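PDB 3DKR: esterase D from Lactobacillus rhamnosus, which probably hydrolyses carboxylic esters, as an alpha/beta hydrolase with a catalytic triad of serine, aspartate and histidine. Local coordinates for residues L56-H60 with I76-S81; I68-N73 with Y161-Q165; L27-Y31 with G99-G103; M108-E112 with D179-Q185; K12-F16 with S34-N39. Residue numbers count along the deposited sequence, not the author numbering.

Interaction 1 of 5, residues L56-H60 with I76-S81; sequences LFSGH and IWWAES
A loop can be fastened to a helix by making its turn the centre of a small hydrogen-bond network, and here Phe57, Trp77 and Ser58 carry most of the buried surface. Within 56-60, Phe57 to His60 make a type II beta turn, closed by His60 N to Phe57 O at 3.1 Å, with Gly59 at positive phi. The turn lies against helical residues 76-81, nearest at Phe57 CA to Trp77 CA, 5.8 Å. Glu80 (chi1 m, chi2 t) grips Ser58 twice: Ser58 N donates to Glu80 OE1 at 2.8 Å and Ser58 OG to Glu80 OE2 at 2.5 Å. Trp77, chi1 m, donates from NE1 to Ser58 O at 2.9 Å. The Phe57 ring (chi1 m) and the Trp77 five-membered ring meet obliquely, centroids 5.1 Å apart, planes at 46°; the His60 edge points toward the Trp77 six-membered ring, offset edge-to-face (5.4 Å, 72°), and His60 NE2 bonds Thr32 N. An aromatic cluster of Phe57, His60 and Trp77 beside the Ser58 hydrogen bonds thus joins the loop after strand 51-54 to helix 74-89, within an alpha/beta hydrolase fold.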
# COMPACT_ATOMS: atom_id res chain seq x y z
N LEU A 56 -9.61 -5.70 -0.27
CA LEU A 56 -10.20 -4.43 -0.66
C LEU A 56 -10.47 -3.59 0.58
O LEU A 56 -11.13 -4.05 1.51
CB LEU A 56 -11.53 -4.69 -1.37
CG LEU A 56 -12.39 -3.48 -1.72
CD1 LEU A 56 -11.70 -2.54 -2.68
CD2 LEU A 56 -13.76 -3.96 -2.26
N PHE A 57 -9.99 -2.35 0.60
CA PHE A 57 -10.21 -1.49 1.74
C PHE A 57 -11.63 -0.93 1.74
O PHE A 57 -12.16 -0.59 0.68
CB PHE A 57 -9.20 -0.34 1.79
CG PHE A 57 -7.81 -0.76 2.25
CD1 PHE A 57 -7.64 -1.58 3.36
CD2 PHE A 57 -6.68 -0.29 1.60
CE1 PHE A 57 -6.36 -1.94 3.80
CE2 PHE A 57 -5.39 -0.66 2.04
CZ PHE A 57 -5.25 -1.47 3.13
N SER A 58 -12.24 -0.84 2.92
CA SER A 58 -13.60 -0.30 3.03
C SER A 58 -13.71 1.03 2.30
O SER A 58 -12.82 1.89 2.38
CB SER A 58 -14.02 -0.13 4.48
OG SER A 58 -14.43 -1.37 5.02
N GLY A 59 -14.84 1.20 1.62
CA GLY A 59 -15.16 2.46 0.96
C GLY A 59 -14.59 2.56 -0.44
O GLY A 59 -15.01 3.41 -1.21
N HIS A 60 -13.61 1.72 -0.75
CA HIS A 60 -12.99 1.72 -2.07
C HIS A 60 -13.69 0.75 -3.01
O HIS A 60 -14.47 -0.11 -2.58
CB HIS A 60 -11.50 1.33 -1.96
CG HIS A 60 -10.64 2.39 -1.32
ND1 HIS A 60 -10.72 2.70 0.02
CD2 HIS A 60 -9.69 3.19 -1.84
CE1 HIS A 60 -9.85 3.67 0.30
NE2 HIS A 60 -9.21 3.98 -0.82
N ILE A 76 -10.53 1.34 10.37
CA ILE A 76 -11.14 0.22 9.62
C ILE A 76 -10.08 -0.46 8.74
O ILE A 76 -9.96 -1.69 8.71
CB ILE A 76 -12.34 0.69 8.77
CG1 ILE A 76 -13.48 1.14 9.68
CG2 ILE A 76 -12.80 -0.41 7.82
CD1 ILE A 76 -14.62 1.85 8.98
N TRP A 77 -9.32 0.36 8.02
CA TRP A 77 -8.33 -0.17 7.07
C TRP A 77 -7.22 -0.90 7.82
O TRP A 77 -6.68 -1.90 7.31
CB TRP A 77 -7.75 0.95 6.20
CG TRP A 77 -8.82 1.67 5.44
CD1 TRP A 77 -9.98 1.14 4.96
CD2 TRP A 77 -8.80 3.04 5.03
NE1 TRP A 77 -10.70 2.11 4.29
CE2 TRP A 77 -10.00 3.29 4.33
CE3 TRP A 77 -7.89 4.10 5.22
CZ2 TRP A 77 -10.31 4.55 3.81
CZ3 TRP A 77 -8.21 5.35 4.69
CH2 TRP A 77 -9.41 5.56 3.99
N TRP A 78 -6.88 -0.43 9.01
CA TRP A 78 -5.91 -1.15 9.84
C TRP A 78 -6.46 -2.51 10.27
O TRP A 78 -5.77 -3.53 10.18
CB TRP A 78 -5.49 -0.29 11.04
CG TRP A 78 -4.65 -0.99 12.08
CD1 TRP A 78 -4.88 -1.00 13.42
CD2 TRP A 78 -3.46 -1.77 11.87
NE1 TRP A 78 -3.90 -1.72 14.07
CE2 TRP A 78 -3.02 -2.21 13.14
CE3 TRP A 78 -2.72 -2.13 10.74
CZ2 TRP A 78 -1.88 -2.99 13.31
CZ3 TRP A 78 -1.56 -2.92 10.91
CH2 TRP A 78 -1.17 -3.34 12.19
N ALA A 79 -7.71 -2.55 10.74
CA ALA A 79 -8.32 -3.85 11.07
C ALA A 79 -8.33 -4.79 9.85
O ALA A 79 -8.09 -6.00 9.97
CB ALA A 79 -9.75 -3.65 11.58
N GLU A 80 -8.61 -4.24 8.68
CA GLU A 80 -8.67 -5.05 7.46
C GLU A 80 -7.28 -5.59 7.09
O GLU A 80 -7.14 -6.75 6.68
CB GLU A 80 -9.30 -4.25 6.31
CG GLU A 80 -10.79 -4.03 6.57
CD GLU A 80 -11.50 -3.05 5.62
OE1 GLU A 80 -10.86 -2.18 5.00
OE2 GLU A 80 -12.75 -3.17 5.50
N SER A 81 -6.27 -4.76 7.26
CA SER A 81 -4.88 -5.17 6.97
C SER A 81 -4.44 -6.25 7.93
O SER A 81 -3.80 -7.24 7.53
CB SER A 81 -3.94 -3.97 7.09
OG SER A 81 -4.27 -2.91 6.21

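Interaction 2 of 5, residues I68-N73 with Y161-Q165; sequences ILTKGN and YLPGQ
Two helical pieces far apart in sequence meet here through a few side chains whose rotamers fix the contact. Segment 68-73 begins in helix and leads through Gly72, extended at phi/psi -128/156, to Asn73, the N-cap of the next helix, whose OD1 accepts from Ile76 N. Across from it, 161-165 belong to a helix kinked where the N atoms of Pro163 and Gly164 lack bonds to the preceding turn. The closest CA atoms are those of Leu69 and Tyr161, 6.3 Å apart. Leu69 (chi1 m, chi2 t) lays its CB 3.8 Å from Tyr161 CB and its CD2 3.9 Å from Leu162 CD1, the latter side chain being t, p. Tyr161, with chi1 m and chi2 -78°, offers a ring face to Thr70: the CG2 methyl (chi1 p) sits 3.9 Å from the Tyr161 ring centroid in a CH-pi contact. Gln165 is stretched out, chi1 and chi2 both t, so that its amide reaches the other helix, where Gln165 NE2 donates to Ile68 O at 3.0 Å. With chi3 at 76°, OE1 is left to hydrogen-bond Tyr31 OH. This polar tip thus lies beside the apolar patch made by Leu69 and Leu162. Helix 66-71 is thereby packed on helix 155-178, with Phe138 of helix 134-149 touching Ile68, Leu69 and Leu162, and the loop residue Tyr31 touching the same three side chains.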
# COMPACT_ATOMS: atom_id res chain seq x y z
N ILE A 68 -15.41 6.35 -0.14
CA ILE A 68 -14.05 6.32 0.43
C ILE A 68 -14.01 7.18 1.67
O ILE A 68 -13.44 6.80 2.71
CB ILE A 68 -12.99 6.83 -0.58
CG1 ILE A 68 -12.89 5.87 -1.78
CG2 ILE A 68 -11.63 7.01 0.10
CD1 ILE A 68 -12.21 6.45 -3.00
N LEU A 69 -14.67 8.34 1.57
CA LEU A 69 -14.64 9.35 2.61
C LEU A 69 -15.62 9.08 3.74
O LEU A 69 -15.38 9.51 4.86
CB LEU A 69 -14.96 10.71 2.00
CG LEU A 69 -13.98 11.21 0.94
CD1 LEU A 69 -14.53 12.38 0.15
CD2 LEU A 69 -12.66 11.61 1.59
N THR A 70 -16.73 8.41 3.44
CA THR A 70 -17.78 8.21 4.45
C THR A 70 -17.89 6.79 5.02
O THR A 70 -18.48 6.60 6.09
CB THR A 70 -19.17 8.59 3.91
OG1 THR A 70 -19.58 7.64 2.92
CG2 THR A 70 -19.16 10.00 3.32
N LYS A 71 -17.35 5.80 4.30
CA LYS A 71 -17.45 4.39 4.72
C LYS A 71 -16.10 3.74 5.02
O LYS A 71 -16.05 2.57 5.40
CB LYS A 71 -18.23 3.57 3.69
CG LYS A 71 -19.64 4.09 3.45
CD LYS A 71 -20.46 3.14 2.62
CE LYS A 71 -21.79 3.77 2.22
NZ LYS A 71 -22.45 4.50 3.35
N GLY A 72 -15.00 4.47 4.85
CA GLY A 72 -13.68 3.96 5.22
C GLY A 72 -12.99 4.96 6.12
O GLY A 72 -13.32 6.14 6.12
N ASN A 73 -12.05 4.45 6.92
CA ASN A 73 -11.16 5.29 7.71
C ASN A 73 -9.95 4.46 8.12
O ASN A 73 -9.97 3.22 7.98
CB ASN A 73 -11.89 5.88 8.93
CG ASN A 73 -12.26 4.84 9.94
OD1 ASN A 73 -11.42 4.08 10.40
ND2 ASN A 73 -13.55 4.80 10.31
N TYR A 161 -15.28 16.67 3.19
CA TYR A 161 -14.82 15.47 3.90
C TYR A 161 -13.32 15.19 3.73
O TYR A 161 -12.69 14.61 4.62
CB TYR A 161 -15.53 14.23 3.36
CG TYR A 161 -16.95 13.97 3.83
CD1 TYR A 161 -17.20 13.42 5.10
CD2 TYR A 161 -18.02 14.15 2.98
CE1 TYR A 161 -18.50 13.13 5.52
CE2 TYR A 161 -19.33 13.86 3.38
CZ TYR A 161 -19.56 13.35 4.65
OH TYR A 161 -20.85 13.07 5.03
N LEU A 162 -12.76 15.56 2.57
CA LEU A 162 -11.40 15.09 2.21
C LEU A 162 -10.30 15.61 3.14
O LEU A 162 -9.44 14.83 3.58
CB LEU A 162 -11.09 15.42 0.74
CG LEU A 162 -9.72 15.01 0.20
CD1 LEU A 162 -9.44 13.53 0.46
CD2 LEU A 162 -9.66 15.33 -1.29
N PRO A 163 -10.31 16.91 3.48
CA PRO A 163 -9.28 17.37 4.42
C PRO A 163 -9.28 16.61 5.74
O PRO A 163 -8.21 16.29 6.28
CB PRO A 163 -9.64 18.85 4.63
CG PRO A 163 -10.35 19.23 3.39
CD PRO A 163 -11.18 18.02 3.06
N GLY A 164 -10.47 16.28 6.24
CA GLY A 164 -10.60 15.59 7.51
C GLY A 164 -10.08 14.16 7.43
O GLY A 164 -9.44 13.68 8.36
N GLN A 165 -10.34 13.48 6.31
CA GLN A 165 -9.83 12.11 6.15
C GLN A 165 -8.32 12.11 5.95
O GLN A 165 -7.64 11.26 6.52
CB GLN A 165 -10.52 11.33 5.04
CG GLN A 165 -10.08 9.87 5.02
CD GLN A 165 -10.96 9.03 4.15
OE1 GLN A 165 -10.86 9.08 2.94
NE2 GLN A 165 -11.87 8.27 4.77

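Interaction 3 of 5, residues L27-Y31 with G99-G103; sequences LLHAY and GLSLG. With ACT (acetate ion), chain B.
Backbone hydrogen bonds set the register where 27-31 passes 99-103. Leu27 and Leu28 end a strand that runs parallel to the one finishing at Gly99, with Leu28 CA 4.3 Å from Gly99 CA; beyond, the first segment stays in open loop conformation while the second turns at Leu100 into a helix. Leu28 O accepts from Leu100 N at 3.1 Å, and a weak hydrogen bond (3.1 Å) runs from Gly103 N to His29 O. The two segments come so close that a CB on Gly103 would clash with Leu28 O and His29 O, and one on Gly99 with Gly103 C. The strand-turn-helix carrying Ser101 in the sequence Gly-Leu-Ser-Leu-Gly is the nucleophile elbow of alpha/beta hydrolases, and Ser101 is the predicted nucleophile. An acetate, probably from the crystallisation liquor, occupies the site: its O accepts from Tyr31 N at 2.8 Å and Leu102 N at 2.9 Å, an arrangement consistent with an oxyanion hole, while OXT accepts from Ser101 N at 2.9 Å. The acetate also bonds His226 NE2. Ser101 OG is bonded to Ser125 O. His29, chi1 p, donates from ND1 to Ala30 O at 2.9 Å and uses NE2 for Phe57 N; Ala30 N finds Asp37 OD2, and Tyr31 OH pairs with Gln165 OE1. Apolar packing includes Leu28 CB on Gly103 CA (3.5 Å) and Ala30 CB on Leu100 CD1 (4.0 Å).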
# COMPACT_ATOMS: atom_id res chain seq x y z
N LEU A 27 -0.68 -7.94 -0.17
CA LEU A 27 -0.46 -6.69 -0.92
C LEU A 27 -1.58 -5.71 -0.60
O LEU A 27 -2.75 -6.04 -0.81
CB LEU A 27 -0.42 -6.94 -2.43
CG LEU A 27 0.69 -7.87 -2.92
CD1 LEU A 27 0.59 -8.14 -4.43
CD2 LEU A 27 2.09 -7.36 -2.60
N LEU A 28 -1.21 -4.55 -0.06
CA LEU A 28 -2.15 -3.56 0.46
C LEU A 28 -2.18 -2.32 -0.44
O LEU A 28 -1.15 -1.69 -0.69
CB LEU A 28 -1.80 -3.18 1.90
CG LEU A 28 -1.77 -4.38 2.85
CD1 LEU A 28 -1.32 -3.95 4.25
CD2 LEU A 28 -3.15 -5.08 2.94
N HIS A 29 -3.36 -1.99 -0.96
CA HIS A 29 -3.46 -1.06 -2.08
C HIS A 29 -3.39 0.43 -1.71
O HIS A 29 -3.15 0.79 -0.56
CB HIS A 29 -4.68 -1.41 -2.96
CG HIS A 29 -6.03 -1.17 -2.34
ND1 HIS A 29 -6.58 0.10 -2.20
CD2 HIS A 29 -6.99 -2.04 -1.95
CE1 HIS A 29 -7.80 -0.01 -1.71
NE2 HIS A 29 -8.07 -1.30 -1.54
N ALA A 30 -3.58 1.28 -2.73
CA ALA A 30 -3.46 2.74 -2.59
C ALA A 30 -4.76 3.41 -2.17
O ALA A 30 -5.85 2.89 -2.37
CB ALA A 30 -3.01 3.33 -3.91
N TYR A 31 -4.61 4.61 -1.61
CA TYR A 31 -5.76 5.48 -1.33
C TYR A 31 -6.39 5.88 -2.68
O TYR A 31 -5.69 6.31 -3.59
CB TYR A 31 -5.28 6.71 -0.59
CG TYR A 31 -6.35 7.66 -0.12
CD1 TYR A 31 -7.39 7.22 0.68
CD2 TYR A 31 -6.26 9.01 -0.39
CE1 TYR A 31 -8.36 8.11 1.15
CE2 TYR A 31 -7.20 9.91 0.07
CZ TYR A 31 -8.24 9.46 0.85
OH TYR A 31 -9.18 10.36 1.33
N GLY A 99 2.83 -2.70 0.74
CA GLY A 99 1.76 -1.81 0.29
C GLY A 99 2.25 -0.58 -0.42
O GLY A 99 3.45 -0.30 -0.44
N LEU A 100 1.31 0.13 -1.05
CA LEU A 100 1.58 1.43 -1.67
C LEU A 100 1.60 2.51 -0.57
O LEU A 100 1.98 2.19 0.56
CB LEU A 100 0.58 1.71 -2.81
CG LEU A 100 1.01 0.98 -4.09
CD1 LEU A 100 -0.19 0.72 -5.03
CD2 LEU A 100 2.10 1.77 -4.82
N SER A 101 1.31 3.78 -0.85
CA SER A 101 1.49 4.77 0.24
C SER A 101 0.57 4.47 1.43
O SER A 101 1.03 4.33 2.56
CB SER A 101 1.33 6.23 -0.22
OG SER A 101 2.35 6.64 -1.11
N LEU A 102 -0.72 4.33 1.15
CA LEU A 102 -1.69 4.02 2.20
C LEU A 102 -1.45 2.62 2.76
O LEU A 102 -1.22 2.44 3.96
CB LEU A 102 -3.12 4.17 1.68
CG LEU A 102 -4.20 3.82 2.69
CD1 LEU A 102 -4.27 4.82 3.86
CD2 LEU A 102 -5.54 3.71 1.97
N GLY A 103 -1.50 1.62 1.88
CA GLY A 103 -1.29 0.23 2.30
C GLY A 103 0.03 0.07 3.04
O GLY A 103 0.14 -0.75 3.95
C ACT B . -1.34 5.67 -2.36
O ACT B . -1.91 5.24 -1.31
OXT ACT B . -0.34 5.05 -2.81
CH3 ACT B . -1.85 6.89 -3.07

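Interaction 4 of 5, residues M108-E112 with D179-Q185; sequences MKALE and DLNLVKQ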
# COMPACT_ATOMS: atom_id res chain seq x y z
N MET A 108 3.86 -1.34 7.46
CA MET A 108 4.87 -1.01 8.46
C MET A 108 4.32 -1.23 9.86
O MET A 108 5.03 -1.75 10.72
CB MET A 108 5.40 0.41 8.27
CG MET A 108 6.18 0.61 6.96
SD MET A 108 7.49 -0.61 6.62
CE MET A 108 8.40 -0.58 8.17
N LYS A 109 3.06 -0.87 10.10
CA LYS A 109 2.48 -1.09 11.43
C LYS A 109 2.38 -2.59 11.73
O LYS A 109 2.55 -3.02 12.87
CB LYS A 109 1.13 -0.40 11.60
CG LYS A 109 0.70 -0.26 13.04
CD LYS A 109 -0.64 0.44 13.17
CE LYS A 109 -1.05 0.63 14.62
NZ LYS A 109 -0.31 1.74 15.30
N ALA A 110 2.12 -3.38 10.69
CA ALA A 110 2.14 -4.84 10.80
C ALA A 110 3.52 -5.35 11.24
O ALA A 110 3.62 -6.14 12.19
CB ALA A 110 1.72 -5.47 9.47
N LEU A 111 4.57 -4.89 10.57
CA LEU A 111 5.93 -5.30 10.96
C LEU A 111 6.22 -4.92 12.43
O LEU A 111 6.86 -5.68 13.17
CB LEU A 111 6.99 -4.71 10.03
CG LEU A 111 6.94 -5.20 8.58
CD1 LEU A 111 7.98 -4.50 7.73
CD2 LEU A 111 7.11 -6.71 8.51
N GLU A 112 5.75 -3.74 12.83
CA GLU A 112 5.98 -3.24 14.19
C GLU A 112 5.22 -4.02 15.27
O GLU A 112 5.71 -4.16 16.39
CB GLU A 112 5.52 -1.78 14.29
CG GLU A 112 6.33 -0.78 13.47
CD GLU A 112 5.66 0.61 13.35
OE1 GLU A 112 4.49 0.79 13.76
OE2 GLU A 112 6.36 1.53 12.85
N ASP A 179 6.84 4.56 15.90
CA ASP A 179 7.11 3.18 16.31
C ASP A 179 8.05 2.43 15.36
O ASP A 179 8.21 1.22 15.50
CB ASP A 179 5.80 2.39 16.41
CG ASP A 179 5.06 2.62 17.71
OD1 ASP A 179 5.68 3.09 18.71
OD2 ASP A 179 3.85 2.32 17.75
N LEU A 180 8.65 3.10 14.39
CA LEU A 180 9.52 2.41 13.42
C LEU A 180 10.72 1.72 14.10
O LEU A 180 11.24 0.73 13.57
CB LEU A 180 10.00 3.36 12.34
CG LEU A 180 8.93 3.76 11.31
CD1 LEU A 180 9.45 4.93 10.50
CD2 LEU A 180 8.55 2.58 10.40
N ASN A 181 11.12 2.22 15.26
CA ASN A 181 12.15 1.56 16.06
C ASN A 181 11.79 0.13 16.43
O ASN A 181 12.68 -0.68 16.75
CB ASN A 181 12.47 2.36 17.34
CG ASN A 181 11.31 2.39 18.31
OD1 ASN A 181 11.23 1.57 19.22
ND2 ASN A 181 10.40 3.36 18.12
N LEU A 182 10.50 -0.19 16.41
CA LEU A 182 10.05 -1.54 16.77
C LEU A 182 10.32 -2.57 15.68
O LEU A 182 10.27 -3.79 15.95
CB LEU A 182 8.57 -1.54 17.12
CG LEU A 182 8.14 -0.73 18.34
CD1 LEU A 182 6.64 -0.87 18.55
CD2 LEU A 182 8.92 -1.20 19.60
N VAL A 183 10.60 -2.13 14.45
CA VAL A 183 10.74 -3.07 13.34
C VAL A 183 12.08 -3.80 13.41
O VAL A 183 13.13 -3.18 13.34
CB VAL A 183 10.65 -2.39 11.97
CG1 VAL A 183 10.80 -3.42 10.85
CG2 VAL A 183 9.31 -1.66 11.84
N LYS A 184 12.02 -5.13 13.54
CA LYS A 184 13.22 -5.95 13.52
C LYS A 184 13.44 -6.68 12.18
O LYS A 184 14.56 -7.11 11.86
CB LYS A 184 13.16 -6.99 14.63
CG LYS A 184 13.04 -6.44 16.05
CD LYS A 184 14.01 -5.32 16.38
CE LYS A 184 13.75 -4.75 17.78
NZ LYS A 184 13.60 -3.24 17.76
N GLN A 185 12.36 -6.83 11.40
CA GLN A 185 12.41 -7.61 10.18
C GLN A 185 13.15 -6.88 9.07
O GLN A 185 13.17 -5.64 9.05
CB GLN A 185 10.99 -7.89 9.65
CG GLN A 185 10.10 -8.69 10.57
CD GLN A 185 9.21 -7.84 11.45
OE1 GLN A 185 9.55 -6.69 11.76
NE2 GLN A 185 8.07 -8.39 11.85
O HOH W 1 2.55 1.56 15.52
O HOH W 2 8.19 -5.37 16.69
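At the heart of this contact the Met108 CE methyl sits 3.9 Å from both Leu180 CD2 and Val183 CG2, brought there by three m torsions that curl the side chain toward the loop. Leu111 CB packs on Val183 CG1 at 4.1 Å, and the aliphatic part of Glu112 continues the patch, with Glu112 CG 3.5 Å from Val183 CG2. The backbones are closest at this point, Glu112 CA lying 4.8 Å from Val183 CA. Leu180, Asn181 and Leu182 form a short 3-10 segment, with Leu182 N bonded to Asp179 O at 2.8 Å and Val183 N to Leu180 O at 3.1 Å. Farther out, Gln185 NE2 donates to Leu111 O at 3.2 Å. One water lies within hydrogen-bonding distance of Glu112 O (2.8 Å) and Leu182 O (2.7 Å). Another is held by three charged groups: it accepts from Lys109 NZ at 2.9 Å and donates to Glu112 OE1 and Asp179 OD2, each at 2.7 Å. Val176 of helix 155-178 touches Met108, Lys109 and Glu112, so helix 101-113 meets both that helix and the loop leading to strand 187-192. Glu112 OE1 and Asp179 OD2 lie only 4.3 Å apart; the chemistry implies that repulsion between like charges at the edge of an apolar core can be eased by a shared water and, through it, by Lys109, which also makes a cation-pi contact with Trp78.

Interaction 5 of 5, residues K12-F16 with S34-N39; sequences KPQPF and SPNDMN
No hydrogen bond crosses this interface: a proline-rich strip simply leans on a short 3-10 turn. Residues 12-15 are extended, with psi between 124° and 153°, and lead into Phe16 at the start of a strand. Opposite them, Ser34 is almost fully extended (-176/177) before 35-38 coil into the 3-10 segment, with Met38 at the N-cap of the following helix. Nearest in backbone are Pro15 and Pro35, CA to CA 6.1 Å. Pro13 CG packs on Ser34 CB at 3.5 Å and Pro13 CB lies 4.2 Å from Pro35 CD; Pro35 CG also touches Gln14 O at 3.5 Å. Phe16, chi1 p and chi2 -87°, swings its ring toward the turn, placing Phe16 CE1 3.8 Å from Pro35 CB, with Pro35 O at the ring edge. Several groups of the turn pair within it: Ser34 OG (chi1 p) accepts from Asn36 N at 3.0 Å, an ST turn, Asp37 N reaches Ser34 O at 3.0 Å, and Ser34 N donates to Asp37 OD2 at 3.2 Å, an atom that also bonds Ala30 N. Val54 of strand 51-54 touches Phe16, Pro35 and Met38 and bonds the Phe16 backbone. The approach of the N-terminal strip therefore rests on van der Waals packing of proline rings and the Phe16 ring, with no directional bond across it.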
# COMPACT_ATOMS: atom_id res chain seq x y z
N LYS A 12 -16.99 -3.49 -10.18
CA LYS A 12 -16.39 -3.45 -8.85
C LYS A 12 -15.17 -4.37 -8.80
O LYS A 12 -15.29 -5.56 -9.09
CB LYS A 12 -17.42 -3.91 -7.81
CG LYS A 12 -18.58 -2.94 -7.64
N PRO A 13 -14.00 -3.82 -8.43
CA PRO A 13 -12.88 -4.73 -8.17
C PRO A 13 -13.20 -5.57 -6.94
O PRO A 13 -13.91 -5.11 -6.05
CB PRO A 13 -11.69 -3.79 -7.92
CG PRO A 13 -12.27 -2.51 -7.55
CD PRO A 13 -13.63 -2.41 -8.19
N GLN A 14 -12.73 -6.82 -6.93
CA GLN A 14 -12.97 -7.73 -5.83
C GLN A 14 -11.64 -7.98 -5.12
O GLN A 14 -10.60 -7.96 -5.77
CB GLN A 14 -13.44 -9.06 -6.39
CG GLN A 14 -14.75 -8.99 -7.16
CD GLN A 14 -15.94 -8.89 -6.24
OE1 GLN A 14 -15.94 -9.46 -5.15
NE2 GLN A 14 -16.98 -8.18 -6.68
N PRO A 15 -11.68 -8.29 -3.82
CA PRO A 15 -10.45 -8.84 -3.24
C PRO A 15 -10.14 -10.13 -3.97
O PRO A 15 -11.06 -10.75 -4.50
CB PRO A 15 -10.84 -9.14 -1.79
CG PRO A 15 -12.33 -9.16 -1.78
CD PRO A 15 -12.80 -8.29 -2.87
N PHE A 16 -8.87 -10.53 -4.03
CA PHE A 16 -8.53 -11.78 -4.70
C PHE A 16 -7.34 -12.48 -4.08
O PHE A 16 -6.58 -11.88 -3.34
CB PHE A 16 -8.33 -11.60 -6.21
CG PHE A 16 -7.11 -10.80 -6.61
CD1 PHE A 16 -7.16 -9.40 -6.70
CD2 PHE A 16 -5.93 -11.43 -6.97
CE1 PHE A 16 -6.05 -8.67 -7.09
CE2 PHE A 16 -4.84 -10.71 -7.35
CZ PHE A 16 -4.90 -9.32 -7.43
N SER A 34 -7.46 0.21 -5.37
CA SER A 34 -8.24 -1.01 -5.23
C SER A 34 -7.30 -2.18 -5.48
O SER A 34 -6.10 -1.96 -5.78
CB SER A 34 -9.37 -1.05 -6.26
OG SER A 34 -8.89 -1.44 -7.54
N PRO A 35 -7.81 -3.41 -5.34
CA PRO A 35 -6.96 -4.55 -5.71
C PRO A 35 -6.34 -4.45 -7.13
O PRO A 35 -5.28 -5.01 -7.36
CB PRO A 35 -7.89 -5.75 -5.55
CG PRO A 35 -8.80 -5.32 -4.39
CD PRO A 35 -9.07 -3.86 -4.70
N ASN A 36 -6.97 -3.71 -8.05
CA ASN A 36 -6.38 -3.55 -9.39
C ASN A 36 -4.97 -2.98 -9.38
O ASN A 36 -4.17 -3.27 -10.29
CB ASN A 36 -7.26 -2.68 -10.28
CG ASN A 36 -8.59 -3.34 -10.63
OD1 ASN A 36 -9.63 -2.66 -10.71
ND2 ASN A 36 -8.57 -4.64 -10.85
N ASP A 37 -4.65 -2.19 -8.35
CA ASP A 37 -3.32 -1.60 -8.17
C ASP A 37 -2.25 -2.70 -8.15
O ASP A 37 -1.10 -2.45 -8.48
CB ASP A 37 -3.22 -0.86 -6.83
CG ASP A 37 -4.14 0.36 -6.72
OD1 ASP A 37 -4.64 0.87 -7.74
OD2 ASP A 37 -4.34 0.78 -5.56
N MET A 38 -2.66 -3.91 -7.77
CA MET A 38 -1.72 -4.99 -7.51
C MET A 38 -1.82 -6.15 -8.51
O MET A 38 -1.16 -7.17 -8.33
CB MET A 38 -1.93 -5.54 -6.08
CG MET A 38 -1.65 -4.53 -4.97
SD MET A 38 0.08 -4.05 -4.98
CE MET A 38 0.15 -3.02 -3.51
N ASN A 39 -2.62 -6.01 -9.57
CA ASN A 39 -2.78 -7.12 -10.53
C ASN A 39 -1.45 -7.60 -11.11
O ASN A 39 -1.17 -8.80 -11.11
CB ASN A 39 -3.69 -6.72 -11.70
CG ASN A 39 -5.12 -6.49 -11.28
OD1 ASN A 39 -5.53 -6.83 -10.16
ND2 ASN A 39 -5.92 -5.91 -12.20

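In the fold
Burial and chemistry change together across these contacts. Interaction 3, near the centre of the chain, is wholly buried and its register is set by backbone hydrogen bonds; interaction 5, with several exposed residues, is van der Waals packing, yet Asp37 reaches in to bond Ala30 N of interaction 3. Interaction 1 is joined to interaction 3 through His29 and Phe57, and interaction 2 through Tyr31 and Gln165, so both tie to the loop after strand 23-28, the first by a hydrogen bond and ring contacts, the second by an amide-hydroxyl bond and apolar packing on Tyr31. Trp77 of interaction 1 also touches Gly72 and Gln165 of interaction 2. Interactions 3 and 4 share helix 101-113, the second near its end, where waters enter.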